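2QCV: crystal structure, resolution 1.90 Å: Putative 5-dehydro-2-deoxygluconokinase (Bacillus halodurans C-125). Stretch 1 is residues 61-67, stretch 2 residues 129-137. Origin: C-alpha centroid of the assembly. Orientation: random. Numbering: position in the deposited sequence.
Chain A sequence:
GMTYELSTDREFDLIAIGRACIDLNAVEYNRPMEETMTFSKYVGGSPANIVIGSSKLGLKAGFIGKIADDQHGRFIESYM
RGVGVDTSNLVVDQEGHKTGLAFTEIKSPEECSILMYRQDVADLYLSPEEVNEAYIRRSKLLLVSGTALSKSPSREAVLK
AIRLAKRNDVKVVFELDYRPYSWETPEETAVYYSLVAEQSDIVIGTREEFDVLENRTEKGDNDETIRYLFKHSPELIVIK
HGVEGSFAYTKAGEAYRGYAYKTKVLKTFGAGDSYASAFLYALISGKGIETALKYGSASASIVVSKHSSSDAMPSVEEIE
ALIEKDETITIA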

ATOM      1  N   ALA A  61     -16.565 -23.419 -24.578  1.00 27.18           N
ATOM      2  CA  ALA A  61     -15.642 -22.491 -23.959  1.00 27.79           C
ATOM      3  C   ALA A  61     -15.438 -22.768 -22.472  1.00 26.65           C
ATOM      4  O   ALA A  61     -16.335 -23.262 -21.758  1.00 26.21           O
ATOM      5  CB  ALA A  61     -16.118 -21.036 -24.181  1.00 29.24           C
ATOM      6  N   GLY A  62     -14.221 -22.475 -22.026  1.00 26.28           N
ATOM      7  CA  GLY A  62     -13.828 -22.505 -20.627  1.00 26.16           C
ATOM      8  C   GLY A  62     -13.143 -21.218 -20.247  1.00 26.91           C
ATOM      9  O   GLY A  62     -12.959 -20.322 -21.085  1.00 26.97           O
ATOM     10  N   PHE A  63     -12.759 -21.113 -18.972  1.00 27.47           N
ATOM     11  CA  PHE A  63     -12.299 -19.842 -18.422  1.00 27.56           C
ATOM     12  C   PHE A  63     -11.361 -20.076 -17.241  1.00 26.14           C
ATOM     13  O   PHE A  63     -11.615 -20.949 -16.397  1.00 28.55           O
ATOM     14  CB  PHE A  63     -13.493 -18.966 -17.965  1.00 27.75           C
ATOM     15  CG  PHE A  63     -13.171 -17.482 -17.878  1.00 26.58           C
ATOM     16  CD1 PHE A  63     -13.189 -16.702 -18.984  1.00 24.16           C
ATOM     17  CD2 PHE A  63     -12.846 -16.895 -16.677  1.00 29.65           C
ATOM     18  CE1 PHE A  63     -12.900 -15.335 -18.912  1.00 27.86           C
ATOM     19  CE2 PHE A  63     -12.540 -15.565 -16.612  1.00 31.07           C
ATOM     20  CZ  PHE A  63     -12.570 -14.781 -17.749  1.00 27.62           C
ATOM     21  N   ILE A  64     -10.304 -19.279 -17.197  1.00 25.74           N
ATOM     22  CA  ILE A  64      -9.383 -19.207 -16.054  1.00 26.33           C
ATOM     23  C   ILE A  64      -9.472 -17.808 -15.506  1.00 24.68           C
ATOM     24  O   ILE A  64      -9.087 -16.835 -16.162  1.00 24.89           O
ATOM     25  CB  ILE A  64      -7.925 -19.561 -16.419  1.00 26.33           C
ATOM     26  CG1 ILE A  64      -7.865 -20.985 -17.028  1.00 27.50           C
ATOM     27  CG2 ILE A  64      -7.001 -19.460 -15.166  1.00 23.92           C
ATOM     28  CD1 ILE A  64      -6.567 -21.291 -17.750  1.00 26.58           C
ATOM     29  N   GLY A  65     -10.033 -17.674 -14.306  1.00 24.06           N
ATOM     30  CA  GLY A  65     -10.102 -16.357 -13.693  1.00 26.65           C
ATOM     31  C   GLY A  65     -10.475 -16.411 -12.224  1.00 26.81           C
ATOM     32  O   GLY A  65     -10.896 -17.455 -11.723  1.00 27.67           O
ATOM     33  N   LYS A  66     -10.284 -15.282 -11.556  1.00 25.26           N
ATOM     34  CA  LYS A  66     -10.600 -15.147 -10.150  1.00 25.69           C
ATOM     35  C   LYS A  66     -11.790 -14.234  -9.969  1.00 24.84           C
ATOM     36  O   LYS A  66     -11.902 -13.184 -10.628  1.00 27.61           O
ATOM     37  CB  LYS A  66      -9.408 -14.653  -9.376  1.00 25.68           C
ATOM     38  CG  LYS A  66      -9.636 -14.466  -7.879  1.00 26.53           C
ATOM     39  CD  LYS A  66      -8.340 -14.392  -7.070  1.00 25.36           C
ATOM     40  CE  LYS A  66      -7.732 -15.785  -6.806  1.00 28.33           C
ATOM     41  NZ  LYS A  66      -6.383 -15.676  -6.109  1.00 26.15           N
ATOM     42  N   ILE A  67     -12.681 -14.681  -9.091  1.00 26.11           N
ATOM     43  CA  ILE A  67     -13.933 -13.983  -8.791  1.00 26.41           C
ATOM     44  C   ILE A  67     -14.054 -13.730  -7.269  1.00 29.10           C
ATOM     45  O   ILE A  67     -13.450 -14.424  -6.456  1.00 28.42           O
ATOM     46  CB  ILE A  67     -15.172 -14.778  -9.304  1.00 25.46           C
ATOM     47  CG1 ILE A  67     -15.240 -16.185  -8.695  1.00 25.76           C
ATOM     48  CG2 ILE A  67     -15.203 -14.821 -10.839  1.00 27.97           C
ATOM     49  CD1 ILE A  67     -16.533 -17.013  -8.993  1.00 27.66           C
ATOM     50  N   GLU A 129      -0.152 -20.285  -9.341  1.00 27.23           N
ATOM     51  CA  GLU A 129      -0.556 -21.551  -8.719  1.00 29.53           C
ATOM     52  C   GLU A 129      -2.005 -21.924  -9.049  1.00 29.84           C
ATOM     53  O   GLU A 129      -2.411 -23.073  -8.863  1.00 30.34           O
ATOM     54  CB  GLU A 129      -0.348 -21.500  -7.216  1.00 33.06           C
ATOM     55  CG  GLU A 129      -1.379 -20.667  -6.505  1.00 36.66           C
ATOM     56  N   GLU A 130      -2.786 -20.982  -9.573  1.00 28.57           N
ATOM     57  CA  GLU A 130      -4.183 -21.241  -9.918  1.00 28.06           C
ATOM     58  C   GLU A 130      -4.390 -21.558 -11.403  1.00 26.96           C
ATOM     59  O   GLU A 130      -5.523 -21.769 -11.854  1.00 29.15           O
ATOM     60  CB  GLU A 130      -5.006 -20.036  -9.531  1.00 27.70           C
ATOM     61  CG  GLU A 130      -5.025 -19.845  -8.031  1.00 29.52           C
ATOM     62  CD  GLU A 130      -5.411 -18.488  -7.575  1.00 33.69           C
ATOM     63  OE1 GLU A 130      -5.500 -17.553  -8.399  1.00 30.08           O
ATOM     64  OE2 GLU A 130      -5.619 -18.335  -6.332  1.00 30.65           O
ATOM     65  N   VAL A 131      -3.301 -21.561 -12.164  1.00 29.03           N
ATOM     66  CA  VAL A 131      -3.297 -21.895 -13.583  1.00 25.49           C
ATOM     67  C   VAL A 131      -2.951 -23.386 -13.775  1.00 27.94           C
ATOM     68  O   VAL A 131      -1.861 -23.829 -13.432  1.00 27.39           O
ATOM     69  CB  VAL A 131      -2.302 -21.046 -14.339  1.00 26.36           C
ATOM     70  CG1 VAL A 131      -2.295 -21.408 -15.832  1.00 26.35           C
ATOM     71  CG2 VAL A 131      -2.635 -19.583 -14.132  1.00 25.05           C
ATOM     72  N   ASN A 132      -3.904 -24.130 -14.336  1.00 27.78           N
ATOM     73  CA  ASN A 132      -3.853 -25.595 -14.428  1.00 25.70           C
ATOM     74  C   ASN A 132      -3.524 -26.086 -15.849  1.00 26.90           C
ATOM     75  O   ASN A 132      -4.332 -25.941 -16.781  1.00 26.22           O
ATOM     76  CB  ASN A 132      -5.186 -26.175 -13.962  1.00 28.20           C
ATOM     77  CG  ASN A 132      -5.138 -27.692 -13.768  1.00 34.52           C
ATOM     78  OD1 ASN A 132      -4.518 -28.404 -14.533  1.00 49.88           O
ATOM     79  ND2 ASN A 132      -5.770 -28.175 -12.697  1.00 43.46           N
ATOM     80  N   GLU A 133      -2.368 -26.711 -16.003  1.00 25.40           N
ATOM     81  CA  GLU A 133      -1.965 -27.281 -17.301  1.00 25.60           C
ATOM     82  C   GLU A 133      -2.922 -28.318 -17.847  1.00 26.84           C
ATOM     83  O   GLU A 133      -3.147 -28.339 -19.068  1.00 25.32           O
ATOM     84  CB  GLU A 133      -0.543 -27.841 -17.227  1.00 26.06           C
ATOM     85  CG  GLU A 133       0.015 -28.324 -18.541  1.00 29.33           C
ATOM     86  CD  GLU A 133       1.508 -28.554 -18.467  1.00 30.58           C
ATOM     87  OE1 GLU A 133       2.082 -28.417 -17.335  1.00 29.61           O
ATOM     88  OE2 GLU A 133       2.095 -28.797 -19.532  1.00 30.76           O
ATOM     89  N   ALA A 134      -3.505 -29.156 -16.956  1.00 25.69           N
ATOM     90  CA  ALA A 134      -4.452 -30.201 -17.353  1.00 28.38           C
ATOM     91  C   ALA A 134      -5.722 -29.624 -17.962  1.00 29.54           C
ATOM     92  O   ALA A 134      -6.353 -30.261 -18.799  1.00 29.09           O
ATOM     93  CB  ALA A 134      -4.806 -31.125 -16.139  1.00 28.93           C
ATOM     94  N   TYR A 135      -6.054 -28.387 -17.597  1.00 28.26           N
ATOM     95  CA  TYR A 135      -7.236 -27.727 -18.127  1.00 26.98           C
ATOM     96  C   TYR A 135      -6.901 -27.116 -19.466  1.00 23.97           C
ATOM     97  O   TYR A 135      -7.567 -27.358 -20.454  1.00 22.79           O
ATOM     98  CB  TYR A 135      -7.672 -26.639 -17.182  1.00 26.33           C
ATOM     99  CG  TYR A 135      -9.003 -26.011 -17.481  1.00 24.89           C
ATOM    100  CD1 TYR A 135     -10.140 -26.761 -17.648  1.00 26.22           C
ATOM    101  CD2 TYR A 135      -9.126 -24.627 -17.560  1.00 26.26           C
ATOM    102  CE1 TYR A 135     -11.380 -26.138 -17.856  1.00 28.02           C
ATOM    103  CE2 TYR A 135     -10.336 -24.034 -17.796  1.00 24.04           C
ATOM    104  CZ  TYR A 135     -11.457 -24.780 -17.914  1.00 29.41           C
ATOM    105  OH  TYR A 135     -12.656 -24.121 -18.104  1.00 29.52           O
ATOM    106  N   ILE A 136      -5.847 -26.325 -19.499  1.00 25.22           N
ATOM    107  CA  ILE A 136      -5.414 -25.669 -20.747  1.00 25.01           C
ATOM    108  C   ILE A 136      -5.218 -26.648 -21.908  1.00 27.89           C
ATOM    109  O   ILE A 136      -5.677 -26.414 -23.028  1.00 25.83           O
ATOM    110  CB  ILE A 136      -4.116 -24.842 -20.490  1.00 24.88           C
ATOM    111  CG1 ILE A 136      -4.425 -23.652 -19.575  1.00 28.96           C
ATOM    112  CG2 ILE A 136      -3.441 -24.399 -21.806  1.00 24.55           C
ATOM    113  CD1 ILE A 136      -3.155 -22.847 -19.104  1.00 26.24           C
ATOM    114  N   ARG A 137      -4.587 -27.787 -21.648  1.00 27.76           N
ATOM    115  CA  ARG A 137      -4.335 -28.731 -22.719  1.00 26.98           C
ATOM    116  C   ARG A 137      -5.561 -29.398 -23.358  1.00 27.40           C
ATOM    117  O   ARG A 137      -5.409 -30.048 -24.375  1.00 26.87           O
ATOM    118  CB  ARG A 137      -3.346 -29.789 -22.292  1.00 28.23           C
ATOM    119  CG  ARG A 137      -3.877 -30.748 -21.319  1.00 26.84           C
ATOM    120  CD  ARG A 137      -2.729 -31.610 -20.810  1.00 36.13           C
ATOM    121  NE  ARG A 137      -3.230 -32.589 -19.867  1.00 45.10           N
ATOM    122  CZ  ARG A 137      -2.515 -33.112 -18.864  1.00 54.61           C
ATOM    123  NH1 ARG A 137      -1.249 -32.752 -18.647  1.00 57.38           N
ATOM    124  NH2 ARG A 137      -3.086 -33.985 -18.049  1.00 47.34           N
TER

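Contact between the strand 61–67 and the segment 129–137 of the putative 5-dehydro-2-deoxygluconokinase, in which a 3-10 turn and a loop lead into a short helix. The strand alternates: the CA-to-CB bonds of Ile 64 and Lys 66 point toward the second stretch, whereas those of Ala 61 and Phe 63 point away. At Gly 62 a CB would also point toward it, but there is none, and the space is taken by Tyr 135. The tyrosine, with chi1 at -171° (t), extends its ring to the strand so that Tyr 135 OH lies 3.2 Å from Gly 62 CA; an ideal CB on Gly 62 would sit 2.3 Å from that OH, a clash. The close approach places the hydroxyl before the backbone of the next residue, and Phe 63 N donates a hydrogen bond to Tyr 135 OH (3.1 Å, N-H...acceptor angle 151°). Phe 63 thus takes part through its backbone while its side chain, chi1 t, stays on the other side of the strand. There its ring occupies the space beside Gly 65, where an ideal CB would come within 2.6 Å of Phe 63 CE2.

Ile 64 is the apolar centre and has the largest area covered by the other stretch. Its m, t side chain packs among Tyr 135, Ile 136 and, more loosely, Val 131; the closest pairs are Ile 64 CD1 to Ile 136 CG1 at 3.7 Å, Ile 64 CG1 to Tyr 135 CD2 at 3.9 Å, at the edge of the ring, and Ile 64 CG2 to Val 131 CG2 at 4.5 Å. Ile 136 starts sideways from its CA, but its m, t side chain brings its end nearer to the strand.

Further along, Lys 66 runs out with chi1 and chi2 both t, turns at chi3 (-80°, m), and ends t at chi4. Glu 130, chi1 m and chi2 t, comes to meet it, and the opposite charges form a salt bridge: Lys 66 NZ donates to Glu 130 OE2 at 2.8 Å and, weakly, to Glu 130 OE1 at 3.1 Å. The ammonium group therefore engages both carboxylate oxygens, but unequally.

The helix that carries Tyr 135 is capped by Asn 132. The Asn 132 side chain (chi1 -169°, t; chi2 -39°) leads away from the strand and turns Asn 132 OD1 to the amides of the first turn, accepting weak hydrogen bonds from Ala 134 N (2.7 Å, 126°) and Tyr 135 N (3.4 Å, 135°). The backbone Asn 132 O accepts from Ile 136 N at 3.1 Å.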